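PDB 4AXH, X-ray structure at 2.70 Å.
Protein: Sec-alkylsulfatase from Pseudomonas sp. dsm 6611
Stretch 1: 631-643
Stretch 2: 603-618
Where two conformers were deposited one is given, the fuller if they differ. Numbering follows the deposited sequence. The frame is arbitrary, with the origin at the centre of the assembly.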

# COMPACT_ATOMS: atom_id res chain seq x y z
N GLY A 631 44.87 10.00 3.54
CA GLY A 631 45.07 8.62 3.96
C GLY A 631 43.82 7.96 4.53
O GLY A 631 43.80 6.74 4.73
N THR A 632 42.76 8.78 4.78
CA THR A 632 41.45 8.37 5.32
C THR A 632 40.64 7.46 4.38
O THR A 632 39.68 6.82 4.81
CB THR A 632 40.63 9.58 5.78
OG1 THR A 632 40.64 10.60 4.78
CG2 THR A 632 41.10 10.12 7.11
N VAL A 633 41.02 7.44 3.09
CA VAL A 633 40.42 6.58 2.07
C VAL A 633 41.55 5.87 1.31
O VAL A 633 42.22 6.48 0.47
CB VAL A 633 39.42 7.31 1.12
CG1 VAL A 633 38.89 6.36 0.05
CG2 VAL A 633 38.27 7.92 1.90
N LYS A 634 41.78 4.60 1.63
CA LYS A 634 42.79 3.79 0.96
C LYS A 634 42.12 2.95 -0.14
O LYS A 634 41.05 2.39 0.09
CB LYS A 634 43.57 2.90 1.95
CG LYS A 634 44.45 3.70 2.91
CD LYS A 634 45.44 2.81 3.63
CE LYS A 634 46.11 3.55 4.77
NZ LYS A 634 47.47 3.04 5.04
N LEU A 635 42.73 2.91 -1.33
CA LEU A 635 42.17 2.18 -2.46
C LEU A 635 43.05 1.06 -3.01
O LEU A 635 44.26 1.23 -3.15
CB LEU A 635 41.80 3.12 -3.62
CG LEU A 635 41.10 4.44 -3.32
CD1 LEU A 635 41.15 5.32 -4.54
CD2 LEU A 635 39.66 4.22 -2.91
N ASP A 636 42.39 -0.06 -3.34
CA ASP A 636 42.97 -1.27 -3.95
C ASP A 636 42.31 -1.39 -5.33
O ASP A 636 41.13 -1.06 -5.47
CB ASP A 636 42.70 -2.51 -3.08
CG ASP A 636 42.82 -3.86 -3.78
OD1 ASP A 636 43.96 -4.32 -3.99
OD2 ASP A 636 41.77 -4.47 -4.10
N GLY A 637 43.08 -1.81 -6.33
CA GLY A 637 42.56 -1.96 -7.68
C GLY A 637 42.42 -0.64 -8.42
O GLY A 637 43.11 0.34 -8.11
N ASP A 638 41.50 -0.60 -9.41
CA ASP A 638 41.25 0.54 -10.28
C ASP A 638 40.65 1.75 -9.54
O ASP A 638 39.45 2.02 -9.66
CB ASP A 638 40.38 0.10 -11.49
CG ASP A 638 40.51 0.93 -12.75
OD1 ASP A 638 40.94 2.11 -12.65
OD2 ASP A 638 40.15 0.42 -13.84
N GLY A 639 41.51 2.49 -8.84
CA GLY A 639 41.14 3.69 -8.08
C GLY A 639 40.34 4.73 -8.83
O GLY A 639 39.57 5.48 -8.23
N LYS A 640 40.51 4.76 -10.16
CA LYS A 640 39.82 5.67 -11.09
C LYS A 640 38.27 5.49 -11.03
O LYS A 640 37.53 6.46 -11.18
CB LYS A 640 40.37 5.44 -12.52
CG LYS A 640 39.58 6.03 -13.70
CD LYS A 640 39.90 5.34 -15.04
CE LYS A 640 38.94 4.22 -15.40
NZ LYS A 640 37.63 4.71 -15.89
N LYS A 641 37.82 4.24 -10.78
CA LYS A 641 36.40 3.86 -10.76
C LYS A 641 35.56 4.48 -9.64
O LYS A 641 34.35 4.56 -9.78
CB LYS A 641 36.21 2.33 -10.82
CG LYS A 641 36.85 1.62 -12.01
CD LYS A 641 35.88 1.40 -13.16
CE LYS A 641 36.55 0.82 -14.38
NZ LYS A 641 35.63 0.79 -15.54
N LEU A 642 36.19 4.93 -8.54
CA LEU A 642 35.44 5.55 -7.45
C LEU A 642 34.94 6.92 -7.86
O LEU A 642 33.73 7.17 -7.77
CB LEU A 642 36.23 5.62 -6.13
CG LEU A 642 35.41 5.99 -4.89
CD1 LEU A 642 34.29 4.99 -4.65
CD2 LEU A 642 36.29 6.05 -3.66
N GLY A 643 35.85 7.76 -8.35
CA GLY A 643 35.54 9.11 -8.82
C GLY A 643 34.53 9.08 -9.95
O GLY A 643 33.66 9.96 -10.04
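Stretch 2 (603-618) ADVTVKLTKPTLDQIA

After Ala603 and Asp604 in loop, stretch 2 forms a strand, 605-609, and after Thr610 a helix, 611-618. The strand runs antiparallel to the strand of stretch 1 that ends at Gly637, with axes 4.6 Å apart at closest approach and a crossing angle of 161°. Lys608 pairs with Lys634, Val607 with Leu635, Thr606 with Asp636, and Val605 with Gly637. Lys608 N donates to Lys634 O and Lys634 N to Lys608 O, both at 3.0 Å. Thr606 N donates to Asp636 O at 2.9 Å, and Asp636 N to Thr606 O at 3.1 Å. Past the strand pair, Asp638 N donates to Asp604 O at 2.7 Å.

Side chains alternate between the two faces. Thr606, Lys608, Lys634 and Asp636 share one. There Thr606 adopts chi1 m and Asp636 chi1 t, which brings Thr606 OG1 to 3.2 Å from Asp636 OD2, a hydrogen bond donated by the threonine. The two lysine side chains, both m at chi1, come closest at Lys608 CB to Lys634 CB, 4.3 Å; the end of Lys634 leads away.

Val607, chi1 t, lies on the other face and is buried. Its CG1 meets Val633 CG1 at 3.7 Å, Leu635 CD2 at 3.8 Å and Leu642 CD2 at 3.9 Å. Leu635 (m, t) brings its end nearer to stretch 2, and Leu642 (t, p) reaches Val607 from the following helix.

Val605 has chi1 at -141°, between wells. It is tightly packed: CG1 is 3.1 Å from Asp638 O and CG2 is 3.2 Å from Lys641 CB. Gly637 has positive phi, and a CB there would clash with Asp604 O.

Thr610 caps the helix through a weak bond, Thr613 N to Thr610 OG1, 3.4 Å. Thr613, chi1 p, donates OG1 to Thr610 O at 2.9 Å, while its CG2 lies 4.0 Å from Thr632 CB. Ile617 CD1 reaches Val633 CG2 at 4.0 Å.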

# COMPACT_ATOMS: atom_id res chain seq x y z
N ALA A 603 36.50 -7.75 -7.75
CA ALA A 603 36.08 -6.35 -7.73
C ALA A 603 37.09 -5.40 -8.37
O ALA A 603 38.30 -5.54 -8.13
CB ALA A 603 35.74 -5.90 -6.32
N ASP A 604 36.59 -4.45 -9.18
CA ASP A 604 37.37 -3.44 -9.89
C ASP A 604 38.14 -2.52 -8.94
O ASP A 604 39.28 -2.16 -9.22
CB ASP A 604 36.48 -2.61 -10.83
CG ASP A 604 35.79 -3.42 -11.91
OD1 ASP A 604 36.47 -3.84 -12.87
OD2 ASP A 604 34.57 -3.65 -11.79
N VAL A 605 37.51 -2.14 -7.82
CA VAL A 605 38.07 -1.24 -6.80
C VAL A 605 37.65 -1.72 -5.41
O VAL A 605 36.61 -2.36 -5.28
CB VAL A 605 37.61 0.23 -7.02
CG1 VAL A 605 38.73 1.22 -6.75
CG2 VAL A 605 37.00 0.45 -8.39
N THR A 606 38.47 -1.43 -4.38
CA THR A 606 38.22 -1.77 -2.97
C THR A 606 38.44 -0.50 -2.16
O THR A 606 39.47 0.14 -2.30
CB THR A 606 39.02 -3.02 -2.53
OG1 THR A 606 38.71 -4.10 -3.42
CG2 THR A 606 38.74 -3.43 -1.08
N VAL A 607 37.42 -0.09 -1.40
CA VAL A 607 37.44 1.16 -0.65
C VAL A 607 37.48 0.95 0.87
O VAL A 607 36.45 0.67 1.49
CB VAL A 607 36.28 2.11 -1.08
CG1 VAL A 607 36.58 3.56 -0.70
CG2 VAL A 607 35.96 2.01 -2.58
N LYS A 608 38.68 1.09 1.46
CA LYS A 608 38.89 0.97 2.90
C LYS A 608 38.77 2.37 3.52
O LYS A 608 39.48 3.28 3.10
CB LYS A 608 40.27 0.37 3.22
CG LYS A 608 40.52 -1.02 2.63
CD LYS A 608 41.48 -1.86 3.51
CE LYS A 608 42.91 -1.37 3.59
NZ LYS A 608 43.63 -1.95 4.76
N LEU A 609 37.85 2.53 4.50
CA LEU A 609 37.54 3.78 5.21
C LEU A 609 36.77 3.45 6.47
O LEU A 609 36.49 2.28 6.73
CB LEU A 609 36.71 4.74 4.32
CG LEU A 609 35.22 4.43 4.03
CD1 LEU A 609 34.58 5.56 3.26
CD2 LEU A 609 35.04 3.16 3.21
N THR A 610 36.39 4.47 7.23
CA THR A 610 35.59 4.32 8.44
C THR A 610 34.23 5.02 8.24
O THR A 610 34.13 5.89 7.35
CB THR A 610 36.33 4.88 9.68
OG1 THR A 610 36.38 6.30 9.64
CG2 THR A 610 37.73 4.31 9.83
N LYS A 611 33.20 4.67 9.05
CA LYS A 611 31.89 5.33 8.98
C LYS A 611 32.03 6.86 9.22
O LYS A 611 31.55 7.60 8.36
CB LYS A 611 30.86 4.70 9.93
CG LYS A 611 29.41 5.14 9.64
CD LYS A 611 28.66 5.55 10.91
CE LYS A 611 27.29 6.14 10.65
NZ LYS A 611 26.54 6.38 11.92
N PRO A 612 32.75 7.36 10.27
CA PRO A 612 32.89 8.82 10.42
C PRO A 612 33.48 9.53 9.19
O PRO A 612 33.03 10.63 8.88
CB PRO A 612 33.73 9.00 11.69
CG PRO A 612 34.32 7.67 11.99
CD PRO A 612 33.41 6.65 11.40
N THR A 613 34.43 8.88 8.45
CA THR A 613 35.00 9.44 7.22
C THR A 613 33.97 9.39 6.09
O THR A 613 33.81 10.39 5.39
CB THR A 613 36.38 8.87 6.83
OG1 THR A 613 36.26 7.55 6.29
CG2 THR A 613 37.40 8.91 7.98
N LEU A 614 33.23 8.26 5.95
CA LEU A 614 32.16 8.11 4.94
C LEU A 614 31.14 9.21 5.14
O LEU A 614 30.72 9.83 4.17
CB LEU A 614 31.46 6.73 5.03
CG LEU A 614 30.30 6.47 4.04
CD1 LEU A 614 30.80 5.96 2.69
CD2 LEU A 614 29.29 5.49 4.63
N ASP A 615 30.79 9.47 6.43
CA ASP A 615 29.85 10.50 6.86
C ASP A 615 30.29 11.88 6.40
O ASP A 615 29.46 12.64 5.89
CB ASP A 615 29.67 10.47 8.40
CG ASP A 615 28.89 9.29 8.96
OD1 ASP A 615 27.84 8.93 8.37
OD2 ASP A 615 29.30 8.77 10.02
N GLN A 616 31.60 12.19 6.52
CA GLN A 616 32.20 13.46 6.10
C GLN A 616 32.09 13.68 4.59
O GLN A 616 31.80 14.80 4.16
CB GLN A 616 33.65 13.57 6.55
CG GLN A 616 33.82 14.02 7.99
CD GLN A 616 35.27 14.14 8.32
OE1 GLN A 616 35.92 15.15 8.01
NE2 GLN A 616 35.83 13.10 8.93
N ILE A 617 32.29 12.60 3.79
CA ILE A 617 32.17 12.63 2.32
C ILE A 617 30.69 12.76 1.93
O ILE A 617 30.38 13.48 0.98
CB ILE A 617 32.87 11.42 1.63
CG1 ILE A 617 34.35 11.35 1.99
CG2 ILE A 617 32.70 11.44 0.10
CD1 ILE A 617 34.87 9.95 2.18
N ALA A 618 29.79 12.07 2.68
CA ALA A 618 28.34 12.13 2.49
C ALA A 618 27.81 13.53 2.77
O ALA A 618 27.06 14.06 1.94
CB ALA A 618 27.64 11.12 3.39